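Local coordinates for secreted effector protein SifA (Salmonella typhimurium, PDB 3CXB) that is required for endosomal tubulation and formation of Salmonella-induced filaments, alters host cell physiology and binds host PLEKHM2, at residues A[79-87]-A[97-105]; A[198-209]-A[296-307]. All coordinates share one frame; numbering follows the deposited sequence.

Contact 1: A[79-87]-A[97-105]; sequences SQRDRFQVH and ILRIMDQNE
Four backbone hydrogen bonds pair Q85 with R99 and H87 with I97, each pair exchanging two, as in the hydrogen-bonded pairs of an antiparallel hairpin. R99 N donates to Q85 O at 2.9 Å, and the strand segments run at 155° to one another. F84 with I100 and V86 with L98 are the alternating non-hydrogen-bonded pairs. The bonding continues past the regular strand 84-87, where M101 N reaches R83 O at 3.0 Å with an N-H...O angle of 161°.

Apolar contacts collect on the face carrying F84, V86, L98 and I100. F84 CE2 lies 3.7 Å from I100 CD1, the two side chains side by side and pointing the same way, and V86 and L98 repeat that relation.

The other face mixes Q85, H87 and R99 with the apolar I97. H87 and R99 meet with ring and guanidinium planes 61° apart; H87 NE2 sits above one guanidinium face, 3.7 Å from R99 NH1, while R99 NH2 has its salt bridge with E108. Beyond the strands, the R83 chain, bent at chi2 and chi3, brings R83 NH2 to D102 O (3.0 Å), the donor tilted from the carbonyl plane. NE and NH1 of the same guanidinium both hold D82 OD1, the NE bond measuring 2.6 Å, which should limit rotation of the group.

Strand 84-87 is an outermost strand of the five-stranded antiparallel sheet, strand 96-101 pairs on its other side with strand 108-114, and helix 62-75 covers the apolar face through L72, F70 and F69.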
loop_
_atom_site.group_PDB
_atom_site.type_symbol
_atom_site.label_atom_id
_atom_site.label_comp_id
_atom_site.label_asym_id
_atom_site.label_seq_id
_atom_site.Cartn_x
_atom_site.Cartn_y
_atom_site.Cartn_z
ATOM N N SER A 79 -21.250 14.299 3.245
ATOM C CA SER A 79 -21.385 15.734 3.033
ATOM C C SER A 79 -20.005 16.377 2.955
ATOM O O SER A 79 -19.727 17.161 2.052
ATOM C CB SER A 79 -22.165 16.383 4.186
ATOM O OG SER A 79 -23.382 15.709 4.455
ATOM N N GLN A 80 -19.138 16.021 3.899
ATOM C CA GLN A 80 -17.796 16.591 3.955
ATOM C C GLN A 80 -16.688 15.831 3.217
ATOM O O GLN A 80 -15.546 16.274 3.212
ATOM C CB GLN A 80 -17.381 16.773 5.415
ATOM C CG GLN A 80 -18.455 17.396 6.277
ATOM C CD GLN A 80 -19.214 18.484 5.553
ATOM O OE1 GLN A 80 -18.619 19.391 4.982
ATOM N NE2 GLN A 80 -20.540 18.398 5.572
ATOM N N ARG A 81 -17.002 14.703 2.590
ATOM C CA ARG A 81 -15.961 13.955 1.898
ATOM C C ARG A 81 -15.336 14.666 0.701
ATOM O O ARG A 81 -14.198 14.370 0.326
ATOM C CB ARG A 81 -16.469 12.569 1.495
ATOM C CG ARG A 81 -16.615 11.648 2.691
ATOM C CD ARG A 81 -17.025 10.222 2.323
ATOM N NE ARG A 81 -17.334 9.438 3.524
ATOM C CZ ARG A 81 -17.722 8.165 3.527
ATOM N NH1 ARG A 81 -17.865 7.498 2.389
ATOM N NH2 ARG A 81 -17.968 7.554 4.677
ATOM N N ASP A 82 -16.053 15.597 0.081
ATOM C CA ASP A 82 -15.435 16.297 -1.039
ATOM C C ASP A 82 -14.401 17.262 -0.479
ATOM O O ASP A 82 -13.696 17.933 -1.225
ATOM C CB ASP A 82 -16.469 17.035 -1.915
ATOM C CG ASP A 82 -17.325 18.005 -1.135
ATOM O OD1 ASP A 82 -16.785 18.690 -0.250
ATOM O OD2 ASP A 82 -18.543 18.089 -1.426
ATOM N N ARG A 83 -14.306 17.318 0.846
ATOM C CA ARG A 83 -13.329 18.182 1.493
ATOM C C ARG A 83 -11.949 17.529 1.503
ATOM O O ARG A 83 -10.966 18.180 1.837
ATOM C CB ARG A 83 -13.719 18.488 2.944
ATOM C CG ARG A 83 -14.928 19.385 3.148
ATOM C CD ARG A 83 -14.833 20.653 2.332
ATOM N NE ARG A 83 -15.398 20.454 1.001
ATOM C CZ ARG A 83 -15.183 21.254 -0.038
ATOM N NH1 ARG A 83 -15.754 20.988 -1.207
ATOM N NH2 ARG A 83 -14.383 22.306 0.085
ATOM N N PHE A 84 -11.879 16.243 1.164
ATOM C CA PHE A 84 -10.611 15.513 1.134
ATOM C C PHE A 84 -10.167 15.322 -0.313
ATOM O O PHE A 84 -10.568 14.361 -0.977
ATOM C CB PHE A 84 -10.767 14.138 1.793
ATOM C CG PHE A 84 -11.093 14.196 3.252
ATOM C CD1 PHE A 84 -12.373 14.489 3.676
ATOM C CD2 PHE A 84 -10.100 13.959 4.212
ATOM C CE1 PHE A 84 -12.667 14.548 5.040
ATOM C CE2 PHE A 84 -10.380 14.014 5.579
ATOM C CZ PHE A 84 -11.663 14.308 5.996
ATOM N N GLN A 85 -9.310 16.208 -0.796
ATOM C CA GLN A 85 -8.877 16.124 -2.185
ATOM C C GLN A 85 -7.415 15.717 -2.365
ATOM O O GLN A 85 -6.563 16.079 -1.562
ATOM C CB GLN A 85 -9.139 17.476 -2.849
ATOM C CG GLN A 85 -10.464 18.110 -2.402
ATOM C CD GLN A 85 -10.525 19.611 -2.635
ATOM O OE1 GLN A 85 -9.623 20.348 -2.244
ATOM N NE2 GLN A 85 -11.599 20.068 -3.262
ATOM N N VAL A 86 -7.140 14.963 -3.426
ATOM C CA VAL A 86 -5.791 14.511 -3.745
ATOM C C VAL A 86 -5.538 14.719 -5.245
ATOM O O VAL A 86 -6.398 14.414 -6.068
ATOM C CB VAL A 86 -5.570 12.997 -3.351
ATOM C CG1 VAL A 86 -6.886 12.289 -3.176
ATOM C CG2 VAL A 86 -4.757 12.284 -4.399
ATOM N N HIS A 87 -4.359 15.232 -5.598
ATOM C CA HIS A 87 -4.026 15.482 -6.999
ATOM C C HIS A 87 -2.517 15.623 -7.171
ATOM O O HIS A 87 -1.800 15.827 -6.191
ATOM C CB HIS A 87 -4.660 16.798 -7.431
ATOM C CG HIS A 87 -4.032 17.991 -6.780
ATOM N ND1 HIS A 87 -2.941 18.644 -7.318
ATOM C CD2 HIS A 87 -4.284 18.594 -5.593
ATOM C CE1 HIS A 87 -2.549 19.594 -6.488
ATOM N NE2 HIS A 87 -3.346 19.585 -5.434
ATOM N N ILE A 97 -0.121 15.319 -3.757
ATOM C CA ILE A 97 -0.553 16.042 -2.566
ATOM C C ILE A 97 -1.920 15.575 -2.094
ATOM O O ILE A 97 -2.782 15.261 -2.906
ATOM C CB ILE A 97 -0.652 17.530 -2.883
ATOM C CG1 ILE A 97 0.621 17.975 -3.591
ATOM C CG2 ILE A 97 -0.863 18.321 -1.626
ATOM C CD1 ILE A 97 0.596 19.412 -4.027
ATOM N N LEU A 98 -2.116 15.523 -0.783
ATOM C CA LEU A 98 -3.396 15.111 -0.218
ATOM C C LEU A 98 -3.699 16.260 0.695
ATOM O O LEU A 98 -2.785 16.804 1.302
ATOM C CB LEU A 98 -3.263 13.824 0.612
ATOM C CG LEU A 98 -2.476 12.662 -0.010
ATOM C CD1 LEU A 98 -2.482 11.490 0.929
ATOM C CD2 LEU A 98 -3.080 12.249 -1.315
ATOM N N ARG A 99 -4.964 16.636 0.802
ATOM C CA ARG A 99 -5.301 17.756 1.653
ATOM C C ARG A 99 -6.748 17.806 2.095
ATOM O O ARG A 99 -7.615 17.190 1.493
ATOM C CB ARG A 99 -4.954 19.045 0.927
ATOM C CG ARG A 99 -5.464 19.064 -0.486
ATOM C CD ARG A 99 -5.141 20.380 -1.167
ATOM N NE ARG A 99 -5.707 20.419 -2.515
ATOM C CZ ARG A 99 -5.820 21.518 -3.254
ATOM N NH1 ARG A 99 -6.353 21.432 -4.464
ATOM N NH2 ARG A 99 -5.407 22.693 -2.785
ATOM N N ILE A 100 -6.992 18.556 3.159
ATOM C CA ILE A 100 -8.322 18.729 3.696
ATOM C C ILE A 100 -8.589 20.220 3.601
ATOM O O ILE A 100 -7.901 21.000 4.262
ATOM C CB ILE A 100 -8.380 18.325 5.188
ATOM C CG1 ILE A 100 -7.909 16.877 5.368
ATOM C CG2 ILE A 100 -9.804 18.487 5.722
ATOM C CD1 ILE A 100 -7.904 16.408 6.814
ATOM N N MET A 101 -9.578 20.614 2.796
ATOM C CA MET A 101 -9.927 22.030 2.610
ATOM C C MET A 101 -10.984 22.501 3.593
ATOM O O MET A 101 -11.417 21.748 4.454
ATOM C CB MET A 101 -10.451 22.267 1.196
ATOM C CG MET A 101 -9.491 21.887 0.099
ATOM S SD MET A 101 -8.013 22.877 0.153
ATOM C CE MET A 101 -6.981 21.812 1.165
ATOM N N ASP A 102 -11.404 23.753 3.458
ATOM C CA ASP A 102 -12.431 24.301 4.337
ATOM C C ASP A 102 -13.728 24.348 3.539
ATOM O O ASP A 102 -13.722 24.097 2.336
ATOM C CB ASP A 102 -12.054 25.713 4.798
ATOM C CG ASP A 102 -12.772 26.126 6.081
ATOM O OD1 ASP A 102 -14.019 26.036 6.140
ATOM O OD2 ASP A 102 -12.086 26.544 7.039
ATOM N N GLN A 103 -14.835 24.667 4.204
ATOM C CA GLN A 103 -16.135 24.744 3.540
ATOM C C GLN A 103 -16.081 25.535 2.236
ATOM O O GLN A 103 -16.215 24.970 1.149
ATOM C CB GLN A 103 -17.170 25.378 4.474
ATOM C CG GLN A 103 -17.566 24.506 5.657
ATOM C CD GLN A 103 -18.276 23.233 5.231
ATOM O OE1 GLN A 103 -17.724 22.416 4.493
ATOM N NE2 GLN A 103 -19.507 23.058 5.698
ATOM N N ASN A 104 -15.891 26.843 2.348
ATOM C CA ASN A 104 -15.825 27.699 1.173
ATOM C C ASN A 104 -14.485 27.500 0.479
ATOM O O ASN A 104 -13.986 28.401 -0.192
ATOM C CB ASN A 104 -15.992 29.171 1.573
ATOM C CG ASN A 104 -17.337 29.454 2.233
ATOM O OD1 ASN A 104 -18.391 29.287 1.619
ATOM N ND2 ASN A 104 -17.301 29.887 3.490
ATOM N N GLU A 105 -13.905 26.316 0.650
ATOM C CA GLU A 105 -12.622 25.997 0.046
ATOM C C GLU A 105 -11.624 27.113 0.339
ATOM O O GLU A 105 -10.696 27.361 -0.431
ATOM C CB GLU A 105 -12.785 25.828 -1.459
ATOM C CG GLU A 105 -11.553 25.284 -2.138
ATOM C CD GLU A 105 -11.716 25.180 -3.634
ATOM O OE1 GLU A 105 -11.924 26.232 -4.284
ATOM O OE2 GLU A 105 -11.638 24.046 -4.157
#

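Contact 2: A[198-209]-A[296-307]; sequences KAQEKATYLAAK and DQVFHAIFRIDP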
loop_
_atom_site.group_PDB
_atom_site.type_symbol
_atom_site.label_atom_id
_atom_site.label_comp_id
_atom_site.label_asym_id
_atom_site.label_seq_id
_atom_site.Cartn_x
_atom_site.Cartn_y
_atom_site.Cartn_z
ATOM N N LYS A 198 -12.570 -9.351 -6.337
ATOM C CA LYS A 198 -11.906 -8.904 -5.118
ATOM C C LYS A 198 -11.863 -9.999 -4.071
ATOM O O LYS A 198 -10.908 -10.100 -3.306
ATOM C CB LYS A 198 -12.623 -7.689 -4.533
ATOM C CG LYS A 198 -12.515 -6.438 -5.374
ATOM C CD LYS A 198 -13.115 -5.276 -4.625
ATOM C CE LYS A 198 -13.142 -4.022 -5.459
ATOM N NZ LYS A 198 -13.818 -2.910 -4.720
ATOM N N ALA A 199 -12.908 -10.813 -4.028
ATOM C CA ALA A 199 -12.973 -11.893 -3.062
ATOM C C ALA A 199 -11.990 -12.986 -3.456
ATOM O O ALA A 199 -11.426 -13.672 -2.602
ATOM C CB ALA A 199 -14.389 -12.445 -3.003
ATOM N N GLN A 200 -11.776 -13.125 -4.757
ATOM C CA GLN A 200 -10.868 -14.135 -5.276
ATOM C C GLN A 200 -9.426 -13.721 -5.032
ATOM O O GLN A 200 -8.695 -14.383 -4.294
ATOM C CB GLN A 200 -11.102 -14.325 -6.780
ATOM C CG GLN A 200 -10.247 -15.417 -7.416
ATOM C CD GLN A 200 -10.490 -16.795 -6.804
ATOM O OE1 GLN A 200 -11.614 -17.298 -6.799
ATOM N NE2 GLN A 200 -9.430 -17.410 -6.287
ATOM N N GLU A 201 -9.037 -12.615 -5.659
ATOM C CA GLU A 201 -7.687 -12.068 -5.557
ATOM C C GLU A 201 -7.259 -11.961 -4.100
ATOM O O GLU A 201 -6.145 -12.327 -3.741
ATOM C CB GLU A 201 -7.651 -10.692 -6.233
ATOM C CG GLU A 201 -6.274 -10.075 -6.404
ATOM C CD GLU A 201 -5.345 -10.921 -7.248
ATOM O OE1 GLU A 201 -5.790 -11.402 -8.311
ATOM O OE2 GLU A 201 -4.167 -11.097 -6.852
ATOM N N LYS A 202 -8.155 -11.477 -3.256
ATOM C CA LYS A 202 -7.843 -11.332 -1.853
ATOM C C LYS A 202 -7.391 -12.646 -1.222
ATOM O O LYS A 202 -6.409 -12.672 -0.491
ATOM C CB LYS A 202 -9.049 -10.772 -1.104
ATOM C CG LYS A 202 -8.804 -10.500 0.375
ATOM C CD LYS A 202 -10.002 -9.800 0.986
ATOM C CE LYS A 202 -9.837 -9.550 2.480
ATOM N NZ LYS A 202 -11.058 -8.886 3.035
ATOM N N ALA A 203 -8.089 -13.741 -1.496
ATOM C CA ALA A 203 -7.696 -15.014 -0.904
ATOM C C ALA A 203 -6.457 -15.570 -1.584
ATOM O O ALA A 203 -5.478 -15.904 -0.924
ATOM C CB ALA A 203 -8.836 -16.020 -0.992
ATOM N N THR A 204 -6.496 -15.648 -2.909
ATOM C CA THR A 204 -5.382 -16.178 -3.691
ATOM C C THR A 204 -4.054 -15.527 -3.351
ATOM O O THR A 204 -3.095 -16.193 -2.955
ATOM C CB THR A 204 -5.622 -15.979 -5.200
ATOM O OG1 THR A 204 -6.765 -16.741 -5.599
ATOM C CG2 THR A 204 -4.402 -16.435 -6.012
ATOM N N TYR A 205 -4.012 -14.214 -3.532
ATOM C CA TYR A 205 -2.818 -13.415 -3.285
ATOM C C TYR A 205 -2.292 -13.595 -1.864
ATOM O O TYR A 205 -1.146 -13.981 -1.656
ATOM C CB TYR A 205 -3.140 -11.938 -3.558
ATOM C CG TYR A 205 -1.935 -11.053 -3.791
ATOM C CD1 TYR A 205 -1.166 -10.581 -2.722
ATOM C CD2 TYR A 205 -1.563 -10.678 -5.090
ATOM C CE1 TYR A 205 -0.060 -9.759 -2.944
ATOM C CE2 TYR A 205 -0.464 -9.859 -5.319
ATOM C CZ TYR A 205 0.278 -9.401 -4.244
ATOM O OH TYR A 205 1.335 -8.555 -4.463
ATOM N N LEU A 206 -3.143 -13.337 -0.885
ATOM C CA LEU A 206 -2.725 -13.448 0.492
ATOM C C LEU A 206 -2.268 -14.841 0.914
ATOM O O LEU A 206 -1.265 -14.968 1.619
ATOM C CB LEU A 206 -3.840 -12.937 1.408
ATOM C CG LEU A 206 -4.011 -11.409 1.370
ATOM C CD1 LEU A 206 -5.258 -10.960 2.110
ATOM C CD2 LEU A 206 -2.782 -10.772 1.995
ATOM N N ALA A 207 -2.981 -15.886 0.494
ATOM C CA ALA A 207 -2.583 -17.242 0.881
ATOM C C ALA A 207 -1.220 -17.559 0.268
ATOM O O ALA A 207 -0.383 -18.217 0.903
ATOM C CB ALA A 207 -3.634 -18.276 0.447
ATOM N N ALA A 208 -0.984 -17.076 -0.951
ATOM C CA ALA A 208 0.307 -17.292 -1.605
ATOM C C ALA A 208 1.426 -16.594 -0.814
ATOM O O ALA A 208 2.539 -17.125 -0.687
ATOM C CB ALA A 208 0.271 -16.761 -3.012
ATOM N N LYS A 209 1.122 -15.403 -0.293
ATOM C CA LYS A 209 2.074 -14.633 0.494
ATOM C C LYS A 209 2.361 -15.401 1.784
ATOM O O LYS A 209 3.508 -15.505 2.235
ATOM C CB LYS A 209 1.484 -13.264 0.832
ATOM C CG LYS A 209 2.450 -12.109 0.716
ATOM C CD LYS A 209 3.020 -12.022 -0.676
ATOM C CE LYS A 209 3.644 -10.657 -0.928
ATOM N NZ LYS A 209 4.513 -10.664 -2.145
ATOM N N ASP A 296 2.130 -5.772 -4.803
ATOM C CA ASP A 296 1.841 -5.523 -3.392
ATOM C C ASP A 296 1.125 -4.188 -3.197
ATOM O O ASP A 296 0.055 -4.121 -2.582
ATOM C CB ASP A 296 3.137 -5.515 -2.562
ATOM C CG ASP A 296 3.599 -6.915 -2.165
ATOM O OD1 ASP A 296 4.566 -7.044 -1.383
ATOM O OD2 ASP A 296 2.991 -7.893 -2.639
ATOM N N GLN A 297 1.715 -3.125 -3.727
ATOM C CA GLN A 297 1.128 -1.799 -3.583
ATOM C C GLN A 297 -0.246 -1.673 -4.240
ATOM O O GLN A 297 -1.153 -1.029 -3.694
ATOM C CB GLN A 297 2.085 -0.745 -4.140
ATOM C CG GLN A 297 3.309 -0.486 -3.265
ATOM C CD GLN A 297 4.301 0.499 -3.890
ATOM O OE1 GLN A 297 3.936 1.606 -4.296
ATOM N NE2 GLN A 297 5.564 0.096 -3.959
ATOM N N VAL A 298 -0.398 -2.276 -5.416
ATOM C CA VAL A 298 -1.679 -2.235 -6.111
ATOM C C VAL A 298 -2.681 -2.920 -5.196
ATOM O O VAL A 298 -3.772 -2.401 -4.913
ATOM C CB VAL A 298 -1.646 -3.016 -7.447
ATOM C CG1 VAL A 298 -3.052 -3.140 -7.967
ATOM C CG2 VAL A 298 -0.779 -2.292 -8.485
ATOM N N PHE A 299 -2.279 -4.093 -4.731
ATOM C CA PHE A 299 -3.096 -4.888 -3.849
ATOM C C PHE A 299 -3.442 -4.077 -2.608
ATOM O O PHE A 299 -4.612 -4.021 -2.199
ATOM C CB PHE A 299 -2.346 -6.165 -3.467
ATOM C CG PHE A 299 -3.093 -7.037 -2.505
ATOM C CD1 PHE A 299 -3.295 -6.631 -1.188
ATOM C CD2 PHE A 299 -3.619 -8.259 -2.920
ATOM C CE1 PHE A 299 -4.008 -7.425 -0.297
ATOM C CE2 PHE A 299 -4.337 -9.069 -2.043
ATOM C CZ PHE A 299 -4.536 -8.653 -0.726
ATOM N N HIS A 300 -2.430 -3.442 -2.013
ATOM C CA HIS A 300 -2.666 -2.642 -0.807
ATOM C C HIS A 300 -3.588 -1.480 -1.091
ATOM O O HIS A 300 -4.337 -1.051 -0.217
ATOM C CB HIS A 300 -1.358 -2.111 -0.205
ATOM C CG HIS A 300 -1.566 -1.094 0.873
ATOM N ND1 HIS A 300 -1.691 0.252 0.606
ATOM C CD2 HIS A 300 -1.712 -1.228 2.215
ATOM C CE1 HIS A 300 -1.906 0.905 1.735
ATOM N NE2 HIS A 300 -1.923 0.031 2.728
ATOM N N ALA A 301 -3.518 -0.972 -2.316
ATOM C CA ALA A 301 -4.353 0.141 -2.744
ATOM C C ALA A 301 -5.811 -0.310 -2.732
ATOM O O ALA A 301 -6.713 0.439 -2.330
ATOM C CB ALA A 301 -3.947 0.561 -4.137
ATOM N N ILE A 302 -6.033 -1.556 -3.147
ATOM C CA ILE A 302 -7.391 -2.098 -3.216
ATOM C C ILE A 302 -7.961 -2.571 -1.893
ATOM O O ILE A 302 -8.996 -2.080 -1.453
ATOM C CB ILE A 302 -7.476 -3.277 -4.220
ATOM C CG1 ILE A 302 -7.183 -2.772 -5.631
ATOM C CG2 ILE A 302 -8.861 -3.931 -4.160
ATOM C CD1 ILE A 302 -6.827 -3.879 -6.567
ATOM N N PHE A 303 -7.284 -3.513 -1.255
ATOM C CA PHE A 303 -7.786 -4.058 -0.001
ATOM C C PHE A 303 -7.371 -3.301 1.248
ATOM O O PHE A 303 -7.891 -3.568 2.343
ATOM C CB PHE A 303 -7.370 -5.531 0.132
ATOM C CG PHE A 303 -7.673 -6.353 -1.089
ATOM C CD1 PHE A 303 -6.813 -6.326 -2.182
ATOM C CD2 PHE A 303 -8.862 -7.068 -1.185
ATOM C CE1 PHE A 303 -7.124 -6.997 -3.345
ATOM C CE2 PHE A 303 -9.181 -7.744 -2.345
ATOM C CZ PHE A 303 -8.313 -7.702 -3.433
ATOM N N ARG A 304 -6.450 -2.354 1.088
ATOM C CA ARG A 304 -5.952 -1.572 2.215
ATOM C C ARG A 304 -5.413 -2.515 3.283
ATOM O O ARG A 304 -5.742 -2.407 4.470
ATOM C CB ARG A 304 -7.044 -0.699 2.817
ATOM C CG ARG A 304 -6.503 0.603 3.371
ATOM C CD ARG A 304 -5.670 1.374 2.304
ATOM N NE ARG A 304 -6.336 1.458 0.998
ATOM C CZ ARG A 304 -7.449 2.149 0.758
ATOM N NH1 ARG A 304 -7.983 2.145 -0.451
ATOM N NH2 ARG A 304 -8.020 2.868 1.711
ATOM N N ILE A 305 -4.594 -3.452 2.819
ATOM C CA ILE A 305 -3.941 -4.455 3.641
ATOM C C ILE A 305 -2.520 -4.518 3.134
ATOM O O ILE A 305 -2.275 -4.428 1.930
ATOM C CB ILE A 305 -4.555 -5.844 3.441
ATOM C CG1 ILE A 305 -5.966 -5.873 4.011
ATOM C CG2 ILE A 305 -3.658 -6.918 4.088
ATOM C CD1 ILE A 305 -6.539 -7.266 4.062
ATOM N N ASP A 306 -1.573 -4.680 4.036
ATOM C CA ASP A 306 -0.190 -4.746 3.607
ATOM C C ASP A 306 0.155 -6.224 3.415
ATOM O O ASP A 306 0.313 -6.976 4.378
ATOM C CB ASP A 306 0.704 -4.080 4.667
ATOM C CG ASP A 306 2.169 -4.024 4.263
ATOM O OD1 ASP A 306 2.960 -3.433 5.034
ATOM O OD2 ASP A 306 2.536 -4.566 3.190
ATOM N N PRO A 307 0.246 -6.662 2.162
ATOM C CA PRO A 307 0.573 -8.052 1.872
ATOM C C PRO A 307 1.853 -8.534 2.553
ATOM O O PRO A 307 1.979 -9.722 2.862
ATOM C CB PRO A 307 0.665 -8.072 0.346
ATOM C CG PRO A 307 0.954 -6.633 -0.013
ATOM C CD PRO A 307 0.050 -5.902 0.924
#
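Helix 198-209 and helix 296-303 cross with their N-to-C directions 134° apart and their axes 11.4 Å apart at closest approach, a spacing wide enough for aromatic rings to lie between them. Their backbones come nearer where the second helix gives way to a turn: R304 has left helical geometry with positive phi, and P307 CA lies 6.5 Å from L206 CA.

F299 is the central side chain, a knob in the hole formed by E201, K202, Y205 and L206. Its first torsion, trans to the backbone N at chi1 178°, extends the ring into that hole. F299 CD2 stands over one face of the Y205 ring, 3.4 Å from Y205 CG; the planes are 32° apart and the side chains slide past each other in opposite directions. From another direction L206 CG approaches F299 CZ to 3.5 Å, the two side chains crossing at about a right angle.

This single knob-into-hole contact joins the long helix 197-220 to the end of helix 283-303; P307, at the start of helix 307-324, whose N-cap is D306, adds to the packing. I310 of that last helix also touches L206 and I305.

F303 extends the apolar surface: K202 CB lies 3.3 Å from F303 CE2, and K198 O faces the ring edge. At the other end, P307 CB reaches the edge of the Y205 ring, 3.8 Å from Y205 CE1. Y205 OH donates to D296 OD2 (2.6 Å), using the anti lone pair of that oxygen. K209 NZ adds a weak, salt-bridged bond to the same D296 OD2 at 3.2 Å, so one carboxylate oxygen receives both donors from helix 198-209.

In the fold
Contact 1 is local, the closest ends of its segments ten positions apart along the chain, whereas in contact 2 the closest ends are 87 positions apart. They follow one another in sequence and do not touch: their centres are 28 Å apart, with nearest atoms about 10 Å apart. Contact 1 lies near the periphery, its centre about 22 Å from the centre of the chain, and that of contact 2 lies about 10 Å from it. Helix 62-75 connects their surroundings, packing on the hairpin of contact 1 and supplying E67, hydrogen-bonded to H300 of the 296-307 segment. Both contacts fall within the broad region, residues 1-330, assigned to interaction with host PLEKHM2.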